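Local coordinates for isochorismatase family protein family (Burkholderia thailandensis, PDB 3TXY) that is of unknown function but belongs to the isochorismatase family and may be a hydrolase, at residues S6-N11 against N153-S158; I129-I134 against S142-A147; E44-F49 against L54-V59; I19-G24 against D37-T42; V102-H107 against G114-V119. All coordinates share one frame; numbering follows the deposited sequence.

Contact 1: S6-N11 against N153-S158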
# COMPACT_ATOMS: atom_id res chain seq x y z
N SER A 6 -3.93 -19.85 15.82
CA SER A 6 -4.92 -20.63 15.01
C SER A 6 -4.39 -20.74 13.58
O SER A 6 -3.84 -19.77 13.03
CB SER A 6 -6.31 -19.97 15.04
N ILE A 7 -4.53 -21.92 12.98
CA ILE A 7 -3.92 -22.13 11.66
C ILE A 7 -4.75 -21.39 10.61
O ILE A 7 -5.98 -21.34 10.68
CB ILE A 7 -3.66 -23.63 11.31
CG1 ILE A 7 -4.92 -24.35 10.84
CG2 ILE A 7 -3.03 -24.37 12.50
CD1 ILE A 7 -4.66 -25.75 10.32
N PRO A 8 -4.06 -20.76 9.65
CA PRO A 8 -4.76 -20.01 8.62
C PRO A 8 -5.51 -20.94 7.67
O PRO A 8 -5.17 -22.12 7.55
CB PRO A 8 -3.62 -19.31 7.87
CG PRO A 8 -2.46 -20.23 8.05
CD PRO A 8 -2.61 -20.74 9.45
N THR A 9 -6.52 -20.40 7.02
CA THR A 9 -7.21 -21.12 5.97
C THR A 9 -6.49 -20.89 4.65
O THR A 9 -6.28 -19.72 4.26
CB THR A 9 -8.65 -20.63 5.80
OG1 THR A 9 -9.37 -20.78 7.03
CG2 THR A 9 -9.34 -21.42 4.70
N LEU A 10 -6.12 -21.98 3.98
CA LEU A 10 -5.41 -21.90 2.71
C LEU A 10 -6.04 -22.80 1.66
O LEU A 10 -6.26 -23.99 1.92
CB LEU A 10 -3.95 -22.34 2.87
CG LEU A 10 -2.92 -21.44 3.55
CD1 LEU A 10 -1.60 -22.19 3.54
CD2 LEU A 10 -2.81 -20.11 2.82
N ASN A 11 -6.28 -22.24 0.47
CA ASN A 11 -6.58 -23.06 -0.70
C ASN A 11 -5.34 -23.81 -1.17
O ASN A 11 -4.22 -23.37 -0.88
CB ASN A 11 -7.12 -22.16 -1.82
CG ASN A 11 -8.44 -21.54 -1.46
OD1 ASN A 11 -9.42 -22.26 -1.27
ND2 ASN A 11 -8.48 -20.21 -1.35
N ASN A 153 -5.95 -14.16 -1.68
CA ASN A 153 -5.97 -14.43 -0.23
C ASN A 153 -4.53 -14.31 0.28
O ASN A 153 -3.64 -15.05 -0.17
CB ASN A 153 -6.53 -15.80 0.07
CG ASN A 153 -7.93 -15.96 -0.44
OD1 ASN A 153 -8.88 -15.35 0.08
ND2 ASN A 153 -8.08 -16.78 -1.48
N VAL A 154 -4.30 -13.35 1.16
CA VAL A 154 -2.95 -13.05 1.65
C VAL A 154 -2.77 -13.57 3.08
O VAL A 154 -3.61 -13.33 3.96
CB VAL A 154 -2.67 -11.54 1.65
CG1 VAL A 154 -1.26 -11.25 2.19
CG2 VAL A 154 -2.86 -10.92 0.26
N VAL A 155 -1.66 -14.26 3.31
CA VAL A 155 -1.24 -14.68 4.62
C VAL A 155 0.15 -14.10 4.86
O VAL A 155 1.07 -14.31 4.04
CB VAL A 155 -1.20 -16.22 4.74
CG1 VAL A 155 -0.77 -16.66 6.14
CG2 VAL A 155 -2.56 -16.80 4.36
N VAL A 156 0.32 -13.39 5.97
CA VAL A 156 1.62 -12.86 6.36
C VAL A 156 2.20 -13.67 7.54
O VAL A 156 1.52 -13.94 8.52
CB VAL A 156 1.55 -11.38 6.72
CG1 VAL A 156 2.94 -10.83 6.98
CG2 VAL A 156 0.89 -10.62 5.58
N VAL A 157 3.47 -14.05 7.40
CA VAL A 157 4.12 -14.94 8.35
C VAL A 157 4.86 -14.12 9.40
O VAL A 157 5.94 -13.57 9.15
CB VAL A 157 5.11 -15.91 7.65
CG1 VAL A 157 5.76 -16.84 8.68
CG2 VAL A 157 4.39 -16.71 6.56
N SER A 158 4.28 -14.08 10.60
CA SER A 158 4.72 -13.17 11.65
C SER A 158 6.18 -13.36 12.06
O SER A 158 6.90 -12.38 12.32
CB SER A 158 3.80 -13.28 12.88
OG SER A 158 3.77 -14.59 13.38

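Contact 2: I129-I134 against S142-A147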
# COMPACT_ATOMS: atom_id res chain seq x y z
N ILE A 129 -1.48 -16.24 -1.45
CA ILE A 129 -0.05 -16.02 -1.26
C ILE A 129 0.32 -16.01 0.21
O ILE A 129 -0.39 -15.46 1.05
CB ILE A 129 0.53 -14.77 -2.01
CG1 ILE A 129 0.03 -13.44 -1.44
CG2 ILE A 129 0.23 -14.85 -3.50
CD1 ILE A 129 0.73 -12.24 -2.07
N VAL A 130 1.44 -16.66 0.51
CA VAL A 130 2.05 -16.65 1.82
C VAL A 130 3.28 -15.76 1.71
O VAL A 130 4.19 -16.02 0.93
CB VAL A 130 2.39 -18.07 2.31
CG1 VAL A 130 3.26 -18.02 3.57
CG2 VAL A 130 1.08 -18.83 2.53
N LEU A 131 3.28 -14.69 2.51
CA LEU A 131 4.25 -13.62 2.41
C LEU A 131 5.26 -13.62 3.56
O LEU A 131 4.90 -13.70 4.73
CB LEU A 131 3.48 -12.30 2.38
CG LEU A 131 3.84 -11.11 1.52
CD1 LEU A 131 4.38 -11.41 0.12
CD2 LEU A 131 2.57 -10.24 1.42
N THR A 132 6.53 -13.58 3.18
CA THR A 132 7.62 -13.36 4.12
C THR A 132 8.50 -12.23 3.61
O THR A 132 8.39 -11.81 2.45
CB THR A 132 8.49 -14.62 4.31
OG1 THR A 132 9.44 -14.75 3.23
CG2 THR A 132 7.65 -15.86 4.38
N GLY A 133 9.39 -11.75 4.47
CA GLY A 133 10.48 -10.86 4.07
C GLY A 133 10.65 -9.58 4.88
O GLY A 133 10.18 -9.48 6.02
N ILE A 134 11.36 -8.62 4.28
CA ILE A 134 11.83 -7.42 4.95
C ILE A 134 11.53 -6.22 4.02
O ILE A 134 11.74 -6.36 2.81
CB ILE A 134 13.37 -7.49 5.18
CG1 ILE A 134 13.78 -8.79 5.90
CG2 ILE A 134 13.86 -6.24 5.89
CD1 ILE A 134 15.24 -9.13 5.68
N SER A 142 3.32 -3.18 1.27
CA SER A 142 2.88 -2.68 -0.04
C SER A 142 2.46 -3.83 -0.96
O SER A 142 1.46 -3.73 -1.69
CB SER A 142 3.98 -1.86 -0.71
OG SER A 142 4.06 -0.55 -0.16
N THR A 143 3.20 -4.93 -0.91
CA THR A 143 2.85 -6.11 -1.69
C THR A 143 1.53 -6.70 -1.17
O THR A 143 0.66 -7.08 -1.97
CB THR A 143 3.98 -7.17 -1.62
OG1 THR A 143 5.21 -6.58 -2.08
CG2 THR A 143 3.62 -8.39 -2.47
N ALA A 144 1.40 -6.77 0.16
CA ALA A 144 0.20 -7.30 0.81
C ALA A 144 -1.05 -6.47 0.44
O ALA A 144 -2.09 -7.02 0.04
CB ALA A 144 0.39 -7.31 2.33
N ARG A 145 -0.93 -5.15 0.55
CA ARG A 145 -2.01 -4.26 0.17
C ARG A 145 -2.45 -4.42 -1.29
O ARG A 145 -3.63 -4.51 -1.59
CB ARG A 145 -1.59 -2.82 0.42
CG ARG A 145 -1.63 -2.44 1.89
CD ARG A 145 -1.16 -1.00 2.06
NE ARG A 145 -1.13 -0.57 3.46
CZ ARG A 145 -1.99 0.26 4.04
NH1 ARG A 145 -2.99 0.81 3.37
NH2 ARG A 145 -1.83 0.54 5.33
N GLU A 146 -1.48 -4.47 -2.19
CA GLU A 146 -1.79 -4.62 -3.60
C GLU A 146 -2.36 -6.00 -3.92
O GLU A 146 -3.24 -6.12 -4.76
CB GLU A 146 -0.55 -4.30 -4.45
CG GLU A 146 -0.86 -4.33 -5.94
CD GLU A 146 0.10 -3.49 -6.79
OE1 GLU A 146 -0.18 -3.40 -8.00
OE2 GLU A 146 1.10 -2.93 -6.29
N ALA A 147 -1.83 -7.04 -3.28
CA ALA A 147 -2.29 -8.42 -3.52
C ALA A 147 -3.76 -8.56 -3.11
O ALA A 147 -4.58 -9.15 -3.82
CB ALA A 147 -1.43 -9.40 -2.76

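Contact 3: E44-F49 against L54-V59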
# COMPACT_ATOMS: atom_id res chain seq x y z
N GLU A 44 12.87 -22.80 5.19
CA GLU A 44 12.11 -23.92 5.74
C GLU A 44 10.74 -24.01 5.11
O GLU A 44 10.28 -25.08 4.74
CB GLU A 44 11.93 -23.79 7.26
CG GLU A 44 13.17 -24.01 8.11
CD GLU A 44 12.95 -23.59 9.56
OE1 GLU A 44 11.82 -23.80 10.08
OE2 GLU A 44 13.88 -23.01 10.17
N LEU A 45 10.06 -22.87 5.00
CA LEU A 45 8.78 -22.87 4.32
C LEU A 45 8.90 -23.24 2.84
O LEU A 45 8.06 -23.98 2.30
CB LEU A 45 8.11 -21.49 4.47
CG LEU A 45 7.46 -21.22 5.82
CD1 LEU A 45 7.08 -19.74 5.90
CD2 LEU A 45 6.21 -22.09 5.97
N ALA A 46 9.92 -22.72 2.17
CA ALA A 46 10.19 -22.99 0.77
C ALA A 46 10.31 -24.50 0.56
O ALA A 46 9.76 -25.06 -0.39
CB ALA A 46 11.46 -22.30 0.34
N ASN A 47 11.00 -25.16 1.47
CA ASN A 47 11.12 -26.64 1.39
C ASN A 47 9.74 -27.32 1.43
O ASN A 47 9.46 -28.22 0.65
CB ASN A 47 12.01 -27.17 2.50
CG ASN A 47 13.46 -26.77 2.33
OD1 ASN A 47 13.89 -26.34 1.25
ND2 ASN A 47 14.23 -26.89 3.40
N ALA A 48 8.88 -26.83 2.32
CA ALA A 48 7.52 -27.35 2.45
C ALA A 48 6.67 -27.11 1.19
O ALA A 48 5.90 -27.99 0.77
CB ALA A 48 6.85 -26.75 3.68
N PHE A 49 6.82 -25.93 0.59
CA PHE A 49 6.18 -25.61 -0.68
C PHE A 49 6.68 -26.48 -1.84
O PHE A 49 5.88 -27.10 -2.55
CB PHE A 49 6.31 -24.12 -1.00
CG PHE A 49 5.24 -23.28 -0.35
CD1 PHE A 49 5.26 -23.04 1.02
CD2 PHE A 49 4.18 -22.77 -1.10
CE1 PHE A 49 4.26 -22.27 1.63
CE2 PHE A 49 3.17 -22.03 -0.49
CZ PHE A 49 3.22 -21.77 0.86
N LEU A 54 4.45 -26.66 -5.14
CA LEU A 54 3.84 -25.34 -5.07
C LEU A 54 4.92 -24.31 -5.35
O LEU A 54 6.04 -24.48 -4.90
CB LEU A 54 3.23 -25.07 -3.69
CG LEU A 54 2.16 -26.08 -3.27
CD1 LEU A 54 1.91 -25.96 -1.77
CD2 LEU A 54 0.87 -25.84 -4.07
N PRO A 55 4.57 -23.24 -6.09
CA PRO A 55 5.60 -22.28 -6.50
C PRO A 55 6.19 -21.48 -5.36
O PRO A 55 5.48 -21.09 -4.42
CB PRO A 55 4.87 -21.33 -7.47
CG PRO A 55 3.43 -21.64 -7.38
CD PRO A 55 3.24 -22.93 -6.66
N VAL A 56 7.50 -21.24 -5.47
CA VAL A 56 8.24 -20.37 -4.56
C VAL A 56 8.79 -19.18 -5.36
O VAL A 56 9.48 -19.36 -6.35
CB VAL A 56 9.38 -21.11 -3.86
CG1 VAL A 56 10.14 -20.14 -2.94
CG2 VAL A 56 8.81 -22.30 -3.09
N ILE A 57 8.44 -17.98 -4.91
CA ILE A 57 8.71 -16.78 -5.65
C ILE A 57 9.56 -15.88 -4.80
O ILE A 57 9.13 -15.44 -3.74
CB ILE A 57 7.43 -16.03 -6.06
CG1 ILE A 57 6.51 -16.96 -6.85
CG2 ILE A 57 7.81 -14.81 -6.86
CD1 ILE A 57 5.16 -16.35 -7.16
N PHE A 58 10.79 -15.68 -5.25
CA PHE A 58 11.74 -14.85 -4.55
C PHE A 58 11.88 -13.51 -5.23
O PHE A 58 12.26 -13.43 -6.41
CB PHE A 58 13.10 -15.51 -4.48
CG PHE A 58 13.13 -16.77 -3.65
CD1 PHE A 58 13.01 -16.70 -2.27
CD2 PHE A 58 13.31 -18.00 -4.24
CE1 PHE A 58 13.06 -17.86 -1.49
CE2 PHE A 58 13.36 -19.15 -3.48
CZ PHE A 58 13.22 -19.08 -2.10
N VAL A 59 11.62 -12.46 -4.45
CA VAL A 59 11.62 -11.10 -4.94
C VAL A 59 12.87 -10.36 -4.44
O VAL A 59 13.21 -10.41 -3.26
CB VAL A 59 10.36 -10.35 -4.44
CG1 VAL A 59 10.38 -8.88 -4.87
CG2 VAL A 59 9.08 -11.04 -4.92

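Contact 4: I19-G24 against D37-T42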
# COMPACT_ATOMS: atom_id res chain seq x y z
N ILE A 19 10.06 -11.43 0.20
CA ILE A 19 10.44 -10.08 -0.23
C ILE A 19 11.83 -9.66 0.26
O ILE A 19 12.07 -9.61 1.46
CB ILE A 19 9.44 -9.02 0.28
CG1 ILE A 19 7.99 -9.34 -0.12
CG2 ILE A 19 9.84 -7.65 -0.24
CD1 ILE A 19 7.78 -9.54 -1.61
N ASP A 20 12.71 -9.35 -0.70
CA ASP A 20 13.97 -8.61 -0.49
C ASP A 20 14.96 -9.32 0.44
O ASP A 20 15.70 -8.67 1.18
CB ASP A 20 13.72 -7.18 0.00
CG ASP A 20 13.20 -6.26 -1.08
OD1 ASP A 20 13.39 -6.57 -2.28
OD2 ASP A 20 12.60 -5.23 -0.74
N LEU A 21 15.01 -10.64 0.36
CA LEU A 21 15.97 -11.41 1.16
C LEU A 21 17.31 -11.47 0.41
O LEU A 21 17.80 -12.53 -0.01
CB LEU A 21 15.40 -12.76 1.55
CG LEU A 21 14.10 -12.69 2.37
CD1 LEU A 21 13.63 -14.11 2.71
CD2 LEU A 21 14.26 -11.88 3.64
N GLN A 22 17.87 -10.27 0.27
CA GLN A 22 19.08 -10.00 -0.48
C GLN A 22 20.17 -9.47 0.45
O GLN A 22 19.88 -8.89 1.51
CB GLN A 22 18.79 -9.01 -1.61
CG GLN A 22 18.41 -7.61 -1.18
CD GLN A 22 17.76 -6.83 -2.30
OE1 GLN A 22 16.69 -7.19 -2.75
NE2 GLN A 22 18.42 -5.80 -2.77
N ASN A 23 21.43 -9.66 0.05
CA ASN A 23 22.56 -9.35 0.90
C ASN A 23 22.49 -7.96 1.55
O ASN A 23 22.78 -7.79 2.74
CB ASN A 23 23.86 -9.45 0.11
CG ASN A 23 24.15 -10.86 -0.37
OD1 ASN A 23 23.91 -11.84 0.36
ND2 ASN A 23 24.71 -10.98 -1.58
N GLY A 24 22.10 -6.95 0.77
CA GLY A 24 22.10 -5.58 1.25
C GLY A 24 21.00 -5.23 2.25
O GLY A 24 21.04 -4.19 2.88
N ASP A 37 17.34 -14.95 10.64
CA ASP A 37 16.19 -15.76 11.04
C ASP A 37 15.08 -15.70 10.01
O ASP A 37 14.40 -16.70 9.77
CB ASP A 37 15.61 -15.30 12.38
CG ASP A 37 16.54 -15.57 13.56
OD1 ASP A 37 17.51 -16.36 13.43
OD2 ASP A 37 16.28 -14.97 14.62
N VAL A 38 14.87 -14.53 9.40
CA VAL A 38 13.85 -14.40 8.37
C VAL A 38 14.23 -15.26 7.17
O VAL A 38 13.39 -15.96 6.61
CB VAL A 38 13.65 -12.94 7.92
CG1 VAL A 38 12.71 -12.87 6.74
CG2 VAL A 38 13.15 -12.10 9.09
N VAL A 39 15.50 -15.22 6.80
CA VAL A 39 16.03 -16.06 5.73
C VAL A 39 15.84 -17.54 6.06
O VAL A 39 15.33 -18.30 5.25
CB VAL A 39 17.52 -15.76 5.44
CG1 VAL A 39 18.12 -16.80 4.49
CG2 VAL A 39 17.67 -14.36 4.85
N ALA A 40 16.20 -17.94 7.28
CA ALA A 40 16.11 -19.36 7.67
C ALA A 40 14.68 -19.86 7.64
O ALA A 40 14.38 -20.94 7.11
CB ALA A 40 16.68 -19.57 9.06
N LYS A 41 13.78 -19.06 8.20
CA LYS A 41 12.36 -19.43 8.27
C LYS A 41 11.78 -19.57 6.88
O LYS A 41 10.97 -20.47 6.60
CB LYS A 41 11.61 -18.34 8.98
CG LYS A 41 10.38 -18.80 9.68
CD LYS A 41 10.77 -19.31 11.05
CE LYS A 41 10.57 -20.79 11.16
NZ LYS A 41 10.87 -21.14 12.57
N THR A 42 12.17 -18.66 6.00
CA THR A 42 11.67 -18.64 4.64
C THR A 42 12.14 -19.89 3.88
O THR A 42 11.36 -20.53 3.17
CB THR A 42 12.13 -17.37 3.90
OG1 THR A 42 11.54 -16.22 4.54
CG2 THR A 42 11.71 -17.40 2.45

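Contact 5: V102-H107 against G114-V119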
# COMPACT_ATOMS: atom_id res chain seq x y z
N VAL A 102 10.94 -19.10 -8.97
CA VAL A 102 10.58 -17.91 -9.70
C VAL A 102 11.32 -16.76 -9.08
O VAL A 102 11.26 -16.60 -7.88
CB VAL A 102 9.07 -17.69 -9.62
CG1 VAL A 102 8.67 -16.44 -10.42
CG2 VAL A 102 8.36 -18.93 -10.13
N VAL A 103 12.07 -16.01 -9.89
CA VAL A 103 12.78 -14.80 -9.42
C VAL A 103 12.11 -13.56 -10.02
O VAL A 103 12.01 -13.44 -11.24
CB VAL A 103 14.29 -14.83 -9.77
CG1 VAL A 103 14.94 -13.48 -9.45
CG2 VAL A 103 15.00 -15.94 -9.01
N VAL A 104 11.64 -12.67 -9.15
CA VAL A 104 10.99 -11.42 -9.55
C VAL A 104 11.87 -10.27 -9.13
O VAL A 104 12.32 -10.22 -7.98
CB VAL A 104 9.62 -11.27 -8.86
CG1 VAL A 104 9.05 -9.86 -9.09
CG2 VAL A 104 8.69 -12.39 -9.33
N THR A 105 12.11 -9.35 -10.05
CA THR A 105 12.97 -8.19 -9.79
C THR A 105 12.14 -6.93 -9.77
O THR A 105 11.43 -6.63 -10.73
CB THR A 105 14.07 -8.06 -10.85
OG1 THR A 105 14.81 -9.28 -10.91
CG2 THR A 105 15.03 -6.90 -10.51
N LYS A 106 12.21 -6.19 -8.67
CA LYS A 106 11.43 -4.95 -8.54
C LYS A 106 12.34 -3.74 -8.37
O LYS A 106 13.54 -3.88 -8.06
CB LYS A 106 10.43 -5.05 -7.37
CG LYS A 106 11.04 -5.13 -5.98
CD LYS A 106 9.98 -5.29 -4.89
CE LYS A 106 10.61 -5.51 -3.51
NZ LYS A 106 11.04 -4.23 -2.85
N HIS A 107 11.76 -2.55 -8.56
CA HIS A 107 12.50 -1.28 -8.51
C HIS A 107 11.89 -0.27 -7.55
O HIS A 107 12.10 0.94 -7.71
CB HIS A 107 12.56 -0.62 -9.90
CG HIS A 107 13.01 -1.53 -11.01
ND1 HIS A 107 14.22 -2.14 -11.01
CD2 HIS A 107 12.41 -1.85 -12.24
CE1 HIS A 107 14.35 -2.86 -12.15
NE2 HIS A 107 13.25 -2.66 -12.90
N GLY A 114 5.85 -2.79 -12.15
CA GLY A 114 6.98 -3.05 -13.03
C GLY A 114 7.52 -4.46 -12.99
O GLY A 114 8.66 -4.68 -13.41
N THR A 115 6.74 -5.41 -12.48
CA THR A 115 7.23 -6.80 -12.36
C THR A 115 6.31 -7.77 -13.06
O THR A 115 5.22 -7.39 -13.53
CB THR A 115 7.40 -7.29 -10.91
OG1 THR A 115 6.14 -7.71 -10.37
CG2 THR A 115 8.06 -6.23 -9.99
N ASP A 116 6.75 -9.03 -13.12
CA ASP A 116 5.93 -10.13 -13.58
C ASP A 116 5.28 -10.95 -12.47
O ASP A 116 4.85 -12.07 -12.71
CB ASP A 116 6.72 -11.07 -14.53
CG ASP A 116 7.90 -11.78 -13.87
OD1 ASP A 116 8.37 -11.36 -12.77
OD2 ASP A 116 8.37 -12.78 -14.49
N LEU A 117 5.18 -10.41 -11.26
CA LEU A 117 4.61 -11.18 -10.15
C LEU A 117 3.17 -11.61 -10.44
O LEU A 117 2.83 -12.78 -10.32
CB LEU A 117 4.68 -10.40 -8.84
CG LEU A 117 4.07 -11.08 -7.59
CD1 LEU A 117 4.72 -12.44 -7.33
CD2 LEU A 117 4.25 -10.17 -6.39
N ASP A 118 2.32 -10.68 -10.82
CA ASP A 118 0.93 -11.04 -11.07
C ASP A 118 0.82 -12.04 -12.23
O ASP A 118 0.07 -13.01 -12.17
CB ASP A 118 0.07 -9.82 -11.30
CG ASP A 118 -1.39 -10.16 -11.33
OD1 ASP A 118 -1.93 -10.53 -10.27
OD2 ASP A 118 -1.96 -10.11 -12.45
N VAL A 119 1.56 -11.78 -13.30
CA VAL A 119 1.63 -12.72 -14.43
C VAL A 119 2.01 -14.16 -13.96
O VAL A 119 1.40 -15.17 -14.38
CB VAL A 119 2.62 -12.21 -15.51
CG1 VAL A 119 3.13 -13.37 -16.38
CG2 VAL A 119 1.95 -11.14 -16.37
O HOH W 1 10.54 -13.61 -13.39
O HOH W 2 10.61 -9.76 -12.49
O HOH W 3 11.15 -5.44 -13.01

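Contact 1: S6-N11 against N153-S158
Val155, on strand 153-162, is covered by Pro8 and Leu10 of the N-terminal segment, which runs over one face of the six-stranded parallel sheet of this alpha/beta isochorismatase fold before entering the first strand, 14-19. From CB, which points at the segment, the side chain forks. CG1, anti to the backbone N (chi1 -179°), goes to the proline, with CG1 4.3 Å from Pro8 CB. The other methyl, CG2, is tighter against the leucine: it lies 3.7 Å from Leu10 CD2, the two side chains crossing at about a right angle. One valine therefore spans two alternate residues of an extended chain that makes no hydrogen bond to the strand. Pro8 and Leu10 also rest on Ala192 of helix 186-194, so the segment packs against this helix as well as the strand. Farther along, Asn11 and Asn153 bring amides together with planes 51° apart. Their nitrogens, both donors, do not bond each other; Asp128 receives the Asn11 backbone N on OD2 and Asn153 ND2 on OD1. Asn153 OD1 accepts from Lys74 N of the second subunit. The two amide nitrogens, Asn11 ND2 and Asn153 ND2, stand 3.5 Å apart.

Contact 2: I129-I134 against S142-A147
Ile129 and Leu131 meet Thr143, Ala144 and Ala147 in a purely apolar strand-on-helix contact inside the beta-alpha-beta crossover of strand 128-134, helix 136-149 and strand 153-162. It is buried near the centre of the chain, and the axes of 129-134 and 142-147 run almost antiparallel, at 162°, and approach to 10.1 Å. Two small alanines keep the helix face low, and the larger strand side chains reach across to it. Leu131 does most of the filling. Its CD2 lies on Ala144, 3.8 Å from Ala144 CB, while CD1 turns to the threonine methyl, 4.1 Å from Thr143 CG2. That methyl is anti to the Thr143 backbone N and leaves the hydroxyl to others: OG1 bonds Gly139 O, one turn back in the helix, and Ala111 N. The opposite side of the helix belongs to the dimer, where Arg145 NH1 bonds Ser142 OG of the second subunit and the same bond returns from that subunit. Two residues before Leu131, Ile129 CG1 sits between its backbone N and carbonyl carbon (chi1 68°), which sends the chain out toward the helix and ends with Ile129 CD1 3.6 Å from Ala147 CB.

Contact 3: E44-F49 against L54-V59
Ala46 and Phe49, one turn apart on helix 35-51, present the face that packs on Leu54, Val56 and Phe58 in the beta-alpha-beta crossover of strand 14-19, helix 35-51 and strand 56-61. Ala46 comes first. Its methyl lies between two strand side chains that rise from the same face of the sheet, with Ala46 CB 4.1 Å from Val56 CG1 and, more loosely, 4.4 Å from Phe58 CZ. The small residue lets the helix come close: its carbonyl also touches the strand, Ala46 O being 4.0 Å from Val56 CG2. Phe49 follows and covers the most surface. Its CB meets the second methyl of the same valine, 3.7 Å from Val56 CG2. This division follows from the valine torsion, which puts CG1 anti to the backbone N (chi1 179°) and against Ala46, with CG2 beside that N and against Phe49. The phenyl ring meets Leu54 obliquely, CD2 lying 3.6 Å from Leu54 CB, while Leu45 O sits in plane at the ring edge. The Phe49 carbonyl closes the reversal: Leu54 N donates to Phe49 O over 3.0 Å, nearly straight at 162°, the donor standing above the carbonyl plane. Strand 56-61 lies between strands 14-19 and 102-106; the helix runs back over this face, its segment 44-49 at 145° to strand 56-59, with Ala46 also on Leu16, Phe49 on Val14, and Leu193 of helix 186-194 against Ala48 and Phe49.

Contact 4: I19-G24 against D37-T42
Leu21, just after strand 14-19, sets CB and both methyls against Val38, Val39 and Thr42 on one face of helix 35-51. Among the apolar contacts, Leu21 CD2 crosses the first valine at about a right angle, 3.6 Å from Val38 CG1, and Leu21 CB faces the second, a looser 4.3 Å from Val39 CG2. The other branch meets the threonine tip to tip: CD1 is 3.8 Å from both CB and CG2 of Thr42, and Leu21 CD1 stands 3.5 Å from Thr42 OG1, a hydrocarbon against a hydroxyl already engaged elsewhere. No hydrogen bond crosses between the two segments; within the helix, Thr42 OG1, anti to its carbonyl carbon and beside its backbone N (chi1 -65°), turns back one turn to donate to Val38 O over 2.8 Å. Thr42 N donates to the same oxygen, 3.0 Å from Val38 O, and the two donors reach it from opposite faces of its plane. Backbone shape presents the leucine: it is the centre of an inverse gamma turn, closed by a weak bond from Gln22 N to Asp20 O. Asp20 and Lys106, joined by a salt bridge, match the Asp and Lys of the family's Asp-Lys-Cys triad, but the chain has no cysteine to complete it, so a cysteine-hydrolase mechanism is not supported. In the fold, the turn lies between the central strand 14-19 and helix 23-26, while helix 35-51 covers it and reaches strand 128-134 through a Thr42 bond to Thr132 OG1.

Contact 5: V102-H107 against G114-V119
The Asp116 carboxylate slides past Val104 in the opposite direction, setting OD1 3.6 Å from Val104 CG2 while both its oxygens are linked to the strand by water. Water 1 donates to Val103 O and to Asp116 OD2, both over 2.6 Å. Water 2 accepts from Thr105 N and donates to Asp116 OD1. The group stands where it does because CG lies between the Asp116 backbone N and carbonyl carbon (chi1 64°); OD2 is held further by Gln120 NE2, one turn on in the helix. Asp116 occupies the N-cap position yet makes no capping bond. The start of the helix is instead served by an ST turn: Thr115 OG1 accepts from Leu117 N over 3.0 Å at a nearly straight 167°, and has further partners in Ala111 O and Phe112 O. Apolar packing centres on Val104. Its CG1 crosses the threonine at about a right angle, 3.6 Å from Thr115 CB, and Leu117 CB adds a looser contact to Val104 CG1. The threonine methyl faces the strand backbone, Thr115 CG2 lying 3.5 Å from Thr105 O and 3.7 Å from Lys106 CB. Water 3 donates to both Thr105 O and Gly114 O, 2.6 Å from each. Lys106 bends away at its end, where NZ forms a salt bridge with Asp20 and hydrogen bonds with Trp109 O and Gln108 O. The strand is outermost on its side of the sheet within this chain, beside strand 56-61; residues 114-117 turn back at 146° to 103-106, and the first turn of helix 117-123 packs on Val104 before the chain returns to strand 128-134.

How the contacts relate
Contacts 2, 3 and 4 are buried; contacts 1 and 5 are only partly so, contact 5 on an outermost strand. The apolar packing of contact 2, and of contact 4 where a leucine also meets a hydroxyl, gives way in contact 5 to water-linked backbone and carboxylate, and in contact 1 to amides at a subunit boundary. Contacts 3 and 4 share helix 35-51: contact 3 joins it to strand 56-61 and contact 4 to the turn after strand 14-19. Strand neighbours connect the rest: Val155 O meets Leu131 N between contacts 1 and 2, and Phe58 O meets Val104 N between contacts 3 and 5. Contacts 1 and 2 alone touch the second subunit.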